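Side-chain contacts in acetyl-xylan esterase (Streptomyces lividans, PDB 2CC0), which hydrolyses acetyl esters of xylan as a metal-ion-dependent family 4 carbohydrate esterase taking part in plant cell wall breakdown: residues Gln76-Ser79 with Glu80-Thr84; Asp127-Asp130 with Trp131-Ala134. One frame throughout, in Å; residues are numbered along the deposited sequence.

How the interactions relate
Along the chain interaction 1 comes first, inside helix 74-90, and interaction 2 follows in the loop that leaves strand 126-127 and leads to helix 136-144. Their centres lie 27 Å apart and their nearest atoms about 18 Å, so they do not touch. Helix 74-90 packs on helix 108-116, whereas strand 126-127 belongs to the parallel sheet, pairing with strand 151-155. This is the distorted alpha/beta barrel expected of a polysaccharide deacetylase. The side chain of Glu80 is about 11 Å, and that of Trp131 about 8 Å, from the zinc ion bound by Asp13, His62 and His66. Interaction 1 reaches the metal indirectly, through the loop that carries His62 and His66; interaction 2 lies beside the metal pocket.

Interaction 1. Residues Gln76-Ser79 with Glu80-Thr84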
ATOM      1  N   GLN A  76     -14.031  -7.455 -20.154  1.00 14.58           N
ATOM      2  CA  GLN A  76     -12.686  -7.770 -20.653  1.00 15.00           C
ATOM      3  C   GLN A  76     -11.671  -7.808 -19.501  1.00 13.88           C
ATOM      4  O   GLN A  76     -10.766  -8.667 -19.477  1.00 13.43           O
ATOM      5  CB  GLN A  76     -12.252  -6.770 -21.721  1.00 15.52           C
ATOM      6  CG  GLN A  76     -13.166  -6.780 -22.972  1.00 18.27           C
ATOM      7  CD  GLN A  76     -12.943  -5.570 -23.885  1.00 20.57           C
ATOM      8  OE1 GLN A  76     -12.946  -4.394 -23.448  1.00 23.97           O
ATOM      9  NE2 GLN A  76     -12.765  -5.854 -25.182  1.00 24.30           N
ATOM     10  N   MET A  77     -11.815  -6.891 -18.543  1.00 12.54           N
ATOM     11  CA  MET A  77     -10.921  -6.930 -17.369  1.00 11.43           C
ATOM     12  C   MET A  77     -11.139  -8.224 -16.587  1.00 10.71           C
ATOM     13  O   MET A  77     -10.184  -8.862 -16.120  1.00 10.85           O
ATOM     14  CB  MET A  77     -11.178  -5.752 -16.431  1.00 11.52           C
ATOM     15  CG  MET A  77     -10.971  -4.340 -16.987  1.00 11.29           C
ATOM     16  SD  MET A  77     -11.341  -3.223 -15.615  1.00 14.76           S
ATOM     17  CE  MET A  77     -11.261  -1.594 -16.387  1.00 14.34           C
ATOM     18  N   ASP A  78     -12.413  -8.601 -16.435  1.00 11.15           N
ATOM     19  CA  ASP A  78     -12.793  -9.819 -15.736  1.00 11.66           C
ATOM     20  C   ASP A  78     -12.174 -11.047 -16.427  1.00 11.59           C
ATOM     21  O   ASP A  78     -11.562 -11.888 -15.779  1.00 11.89           O
ATOM     22  CB  ASP A  78     -14.309  -9.909 -15.673  1.00 12.72           C
ATOM     23  CG  ASP A  78     -14.793 -10.945 -14.671  1.00 15.01           C
ATOM     24  OD1 ASP A  78     -14.454 -12.125 -14.834  1.00 16.91           O
ATOM     25  OD2 ASP A  78     -15.524 -10.572 -13.719  1.00 18.68           O
ATOM     26  N   SER A  79     -12.300 -11.120 -17.750  1.00 11.54           N
ATOM     27  CA  SER A  79     -11.683 -12.195 -18.508  1.00 11.95           C
ATOM     28  C   SER A  79     -10.165 -12.278 -18.303  1.00 11.05           C
ATOM     29  O   SER A  79      -9.619 -13.355 -18.075  1.00 11.28           O
ATOM     30  CB  SER A  79     -12.005 -12.015 -20.004  1.00 12.63           C
ATOM     31  OG  SER A  79     -11.403 -13.038 -20.775  1.00 15.15           O
ATOM     32  N   GLU A  80      -9.488 -11.140 -18.372  1.00 10.74           N
ATOM     33  CA  GLU A  80      -8.042 -11.112 -18.217  1.00 10.18           C
ATOM     34  C   GLU A  80      -7.623 -11.622 -16.836  1.00  9.72           C
ATOM     35  O   GLU A  80      -6.679 -12.410 -16.694  1.00  9.83           O
ATOM     36  CB  GLU A  80      -7.550  -9.671 -18.422  1.00 10.68           C
ATOM     37  CG  GLU A  80      -7.484  -9.233 -19.889  1.00 10.32           C
ATOM     38  CD  GLU A  80      -6.169  -9.575 -20.585  1.00 11.26           C
ATOM     39  OE1 GLU A  80      -5.148  -9.786 -19.908  1.00 11.00           O
ATOM     40  OE2 GLU A  80      -6.165  -9.621 -21.840  1.00 14.05           O
ATOM     41  N   ILE A  81      -8.313 -11.156 -15.805  1.00  9.32           N
ATOM     42  CA  ILE A  81      -7.967 -11.554 -14.436  1.00  9.52           C
ATOM     43  C   ILE A  81      -8.335 -13.027 -14.138  1.00  9.52           C
ATOM     44  O   ILE A  81      -7.510 -13.813 -13.620  1.00  8.99           O
ATOM     45  CB  ILE A  81      -8.579 -10.567 -13.425  1.00  9.61           C
ATOM     46  CG1 ILE A  81      -7.704  -9.296 -13.405  1.00 11.77           C
ATOM     47  CG2 ILE A  81      -8.623 -11.179 -12.035  1.00 11.05           C
ATOM     48  CD1 ILE A  81      -8.295  -8.127 -12.613  1.00 12.52           C
ATOM     49  N   SER A  82      -9.564 -13.406 -14.494  1.00 10.13           N
ATOM     50  CA  SER A  82     -10.020 -14.761 -14.205  0.50 10.46           C
ATOM     51  C   SER A  82      -9.218 -15.828 -14.966  1.00 10.69           C
ATOM     52  O   SER A  82      -8.868 -16.858 -14.395  1.00 10.33           O
ATOM     53  CB  SER A  82     -11.514 -14.900 -14.468  0.50 11.12           C
ATOM     54  OG  SER A  82     -11.814 -14.602 -15.809  0.50 10.01           O
ATOM     55  N   ARG A  83      -8.905 -15.582 -16.231  1.00 10.37           N
ATOM     56  CA  ARG A  83      -8.124 -16.552 -17.008  0.50 10.69           C
ATOM     57  C   ARG A  83      -6.737 -16.733 -16.405  1.00  9.79           C
ATOM     58  O   ARG A  83      -6.164 -17.816 -16.447  1.00 10.92           O
ATOM     59  CB  ARG A  83      -8.034 -16.134 -18.474  0.50 11.24           C
ATOM     60  CG  ARG A  83      -9.341 -16.369 -19.238  0.50 13.62           C
ATOM     61  CD  ARG A  83      -9.626 -15.215 -20.182  0.50 16.23           C
ATOM     62  NE  ARG A  83      -8.752 -15.228 -21.333  0.50 17.75           N
ATOM     63  CZ  ARG A  83      -8.251 -14.156 -21.938  0.50 18.64           C
ATOM     64  NH1 ARG A  83      -8.522 -12.930 -21.513  0.50 17.42           N
ATOM     65  NH2 ARG A  83      -7.470 -14.328 -22.994  0.50 18.86           N
ATOM     66  N   THR A  84      -6.190 -15.643 -15.854  1.00  8.90           N
ATOM     67  CA  THR A  84      -4.888 -15.740 -15.212  1.00  8.42           C
ATOM     68  C   THR A  84      -4.943 -16.527 -13.874  1.00  8.76           C
ATOM     69  O   THR A  84      -4.015 -17.305 -13.579  1.00  8.94           O
ATOM     70  CB  THR A  84      -4.268 -14.329 -15.066  1.00  7.54           C
ATOM     71  OG1 THR A  84      -4.169 -13.741 -16.373  1.00  8.36           O
ATOM     72  CG2 THR A  84      -2.875 -14.423 -14.451  1.00  7.01           C
TER
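The backbone carbonyl oxygen Asp78 O has its firm donor in Ser82 N, one turn further along helix 74-90: this is the regular i to i+4 helix bond, 2.8 Å long. A second bond to Asp78 O, from Ser82 OG at 2.7 Å, is provisional, since Ser82 has two conformers and it is described for one of them. There the hydroxyl comes in above the carbonyl plane, 36° out of it, because a chi1 of 59° tucks OG between its own backbone N and carbonyl carbon, back against the preceding turn.

Backbone bonds from Glu80, Ile81 and Arg83 to Gln76, Met77 and Ser79 continue the same alpha-helical pattern. On the outer side, Ser79 OG lies anti to its backbone N (chi1 179°) and meets the Arg83 guanidinium obliquely. Arg83 NH1 gives it only a weak, bent bond of 3.0 Å, and since Arg83 too has two conformers, this link is tentative; the guanidinium also makes a cation-pi contact with Tyr64.

Two acidic side chains reach away from this turn to other parts of the fold. Asp78 OD2 forms a salt bridge with Lys116 NZ, and OD1 bonds Tyr117 OH, tying this turn to the end of helix 108-116, against which Met77 and Ile81 pack their apolar side chains. Glu80, bent at chi2, places OE1 on Tyr64 N and OE2 on Thr65 OG1, so both oxygens hold the chain between the zinc ligands His62 and His66, an arrangement consistent with Glu80 supporting the zinc site from the second shell. One turn on, Thr84 OG1 donates to Glu80 O at 2.9 Å.

Interaction 2. Residues Asp127-Asp130 with Trp131-Ala134; sequences DSQD and WNNA
Trp131 NE1 points between the two carboxylate oxygens of Asp127, a forked hydrogen bond inside the Asp-x-x-Asp-Trp stretch that in family 4 esterases lines the active-site groove. It lies 3.2 Å from Asp127 OD1 and equally far from OD2, using the syn lone pair of each. The oxygens lie in the ring plane, at its NE1 edge, and the two planes are 11° apart. A chi1 of 60° sets the indole between its own backbone N and carbonyl carbon, turning NE1 back to Asp127.

Two further donors reach this carboxylate from above its plane. Gln129 N bonds Asp127 OD1 at 2.8 Å, closing an Asx turn, and Gln129 NE2 bonds OD2 at 3.0 Å. Each oxygen thus accepts twice, which should fix the carboxylate's rotation. An ST turn overlaps, with Asp130 N bonded to Ser128 OG, itself tied to Leu153 O.

A single amide-to-amide hydrogen bond fastens Asn132: ND2 gives Gln129 OE1 a nearly straight bond of 3.1 Å, the amide planes 89° apart. Asn132 CB lies 3.6 Å over one indole face.

Backbone donors Asn132 N, at 2.8 Å, and Ala134 N approach Gln129 O from opposite faces. A water donates to Asp130 O and, at 2.7 Å, to Ala134 O.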
ATOM      1  N   ASP A 127      10.692   1.685  -8.361  1.00 10.56           N
ATOM      2  CA  ASP A 127      10.781   1.067  -9.683  1.00 11.93           C
ATOM      3  C   ASP A 127      12.278   0.932  -9.973  1.00 11.53           C
ATOM      4  O   ASP A 127      12.990   1.940 -10.051  1.00 12.89           O
ATOM      5  CB  ASP A 127      10.067   1.938 -10.725  1.00 13.17           C
ATOM      6  CG  ASP A 127      10.232   1.433 -12.165  1.00 15.25           C
ATOM      7  OD1 ASP A 127      10.833   0.367 -12.385  1.00 15.87           O
ATOM      8  OD2 ASP A 127       9.756   2.134 -13.091  1.00 21.30           O
ATOM      9  N   SER A 128      12.759  -0.305 -10.106  1.00 11.00           N
ATOM     10  CA  SER A 128      14.173  -0.558 -10.361  1.00 11.74           C
ATOM     11  C   SER A 128      14.600  -0.034 -11.728  1.00 12.38           C
ATOM     12  O   SER A 128      15.800   0.106 -11.996  1.00 13.04           O
ATOM     13  CB  SER A 128      14.444  -2.071 -10.301  1.00 12.05           C
ATOM     14  OG  SER A 128      13.948  -2.722 -11.472  1.00 11.88           O
ATOM     15  N   GLN A 129      13.621   0.227 -12.603  1.00 12.42           N
ATOM     16  CA  GLN A 129      13.870   0.628 -14.002  1.00 13.15           C
ATOM     17  C   GLN A 129      14.622  -0.429 -14.821  1.00 13.52           C
ATOM     18  O   GLN A 129      15.184  -0.111 -15.885  1.00 13.60           O
ATOM     19  CB  GLN A 129      14.616   1.981 -14.075  1.00 14.48           C
ATOM     20  CG  GLN A 129      13.728   3.124 -13.588  1.00 17.74           C
ATOM     21  CD  GLN A 129      13.030   3.793 -14.737  1.00 23.30           C
ATOM     22  OE1 GLN A 129      13.682   4.395 -15.600  1.00 26.31           O
ATOM     23  NE2 GLN A 129      11.709   3.733 -14.752  1.00 24.82           N
ATOM     24  N   ASP A 130      14.615  -1.681 -14.357  1.00 13.52           N
ATOM     25  CA  ASP A 130      15.338  -2.743 -15.068  1.00 13.80           C
ATOM     26  C   ASP A 130      14.773  -2.982 -16.479  1.00 14.29           C
ATOM     27  O   ASP A 130      15.482  -3.451 -17.370  1.00 16.39           O
ATOM     28  CB  ASP A 130      15.440  -4.025 -14.222  1.00 13.40           C
ATOM     29  CG  ASP A 130      14.100  -4.674 -13.931  1.00 12.50           C
ATOM     30  OD1 ASP A 130      13.029  -4.017 -14.089  1.00 12.82           O
ATOM     31  OD2 ASP A 130      14.148  -5.871 -13.515  1.00 12.27           O
ATOM     32  N   TRP A 131      13.512  -2.622 -16.670  1.00 14.61           N
ATOM     33  CA  TRP A 131      12.817  -2.728 -17.960  1.00 16.01           C
ATOM     34  C   TRP A 131      13.207  -1.589 -18.916  1.00 17.25           C
ATOM     35  O   TRP A 131      12.893  -1.636 -20.113  1.00 17.35           O
ATOM     36  CB  TRP A 131      11.308  -2.679 -17.721  1.00 16.34           C
ATOM     37  CG  TRP A 131      10.891  -1.386 -17.065  1.00 17.93           C
ATOM     38  CD1 TRP A 131      10.908  -1.097 -15.728  1.00 17.66           C
ATOM     39  CD2 TRP A 131      10.438  -0.192 -17.732  1.00 17.96           C
ATOM     40  NE1 TRP A 131      10.477   0.194 -15.519  1.00 18.45           N
ATOM     41  CE2 TRP A 131      10.194   0.776 -16.732  1.00 18.95           C
ATOM     42  CE3 TRP A 131      10.211   0.149 -19.083  1.00 19.05           C
ATOM     43  CZ2 TRP A 131       9.722   2.069 -17.035  1.00 19.07           C
ATOM     44  CZ3 TRP A 131       9.743   1.431 -19.388  1.00 19.03           C
ATOM     45  CH2 TRP A 131       9.500   2.374 -18.367  1.00 19.64           C
ATOM     46  N   ASN A 132      13.849  -0.559 -18.358  1.00 17.72           N
ATOM     47  CA  ASN A 132      14.185   0.679 -19.076  1.00 19.60           C
ATOM     48  C   ASN A 132      15.696   0.883 -19.127  1.00 20.43           C
ATOM     49  O   ASN A 132      16.185   2.024 -19.029  1.00 21.10           O
ATOM     50  CB  ASN A 132      13.481   1.885 -18.409  1.00 19.50           C
ATOM     51  CG  ASN A 132      13.462   3.152 -19.295  1.00 22.18           C
ATOM     52  OD1 ASN A 132      13.519   3.069 -20.517  1.00 23.32           O
ATOM     53  ND2 ASN A 132      13.353   4.325 -18.659  1.00 25.08           N
ATOM     54  N   ASN A 133      16.422  -0.227 -19.290  1.00 21.60           N
ATOM     55  CA  ASN A 133      17.882  -0.248 -19.460  1.00 22.61           C
ATOM     56  C   ASN A 133      18.735   0.163 -18.255  1.00 22.10           C
ATOM     57  O   ASN A 133      19.906   0.512 -18.407  1.00 22.98           O
ATOM     58  CB  ASN A 133      18.309   0.523 -20.724  1.00 23.59           C
ATOM     59  CG  ASN A 133      17.964  -0.233 -22.009  1.00 25.76           C
ATOM     60  OD1 ASN A 133      17.066   0.163 -22.761  1.00 29.12           O
ATOM     61  ND2 ASN A 133      18.663  -1.330 -22.252  1.00 26.57           N
ATOM     62  N   ALA A 134      18.179   0.108 -17.051  1.00 20.59           N
ATOM     63  CA  ALA A 134      18.989   0.402 -15.877  1.00 19.70           C
ATOM     64  C   ALA A 134      20.184  -0.536 -15.797  1.00 19.36           C
ATOM     65  O   ALA A 134      20.086  -1.724 -16.109  1.00 19.32           O
ATOM     66  CB  ALA A 134      18.162   0.309 -14.610  1.00 19.27           C
TER
HETATM   67  O   HOH W   1      18.338  -3.595 -17.054  1.00 17.45           O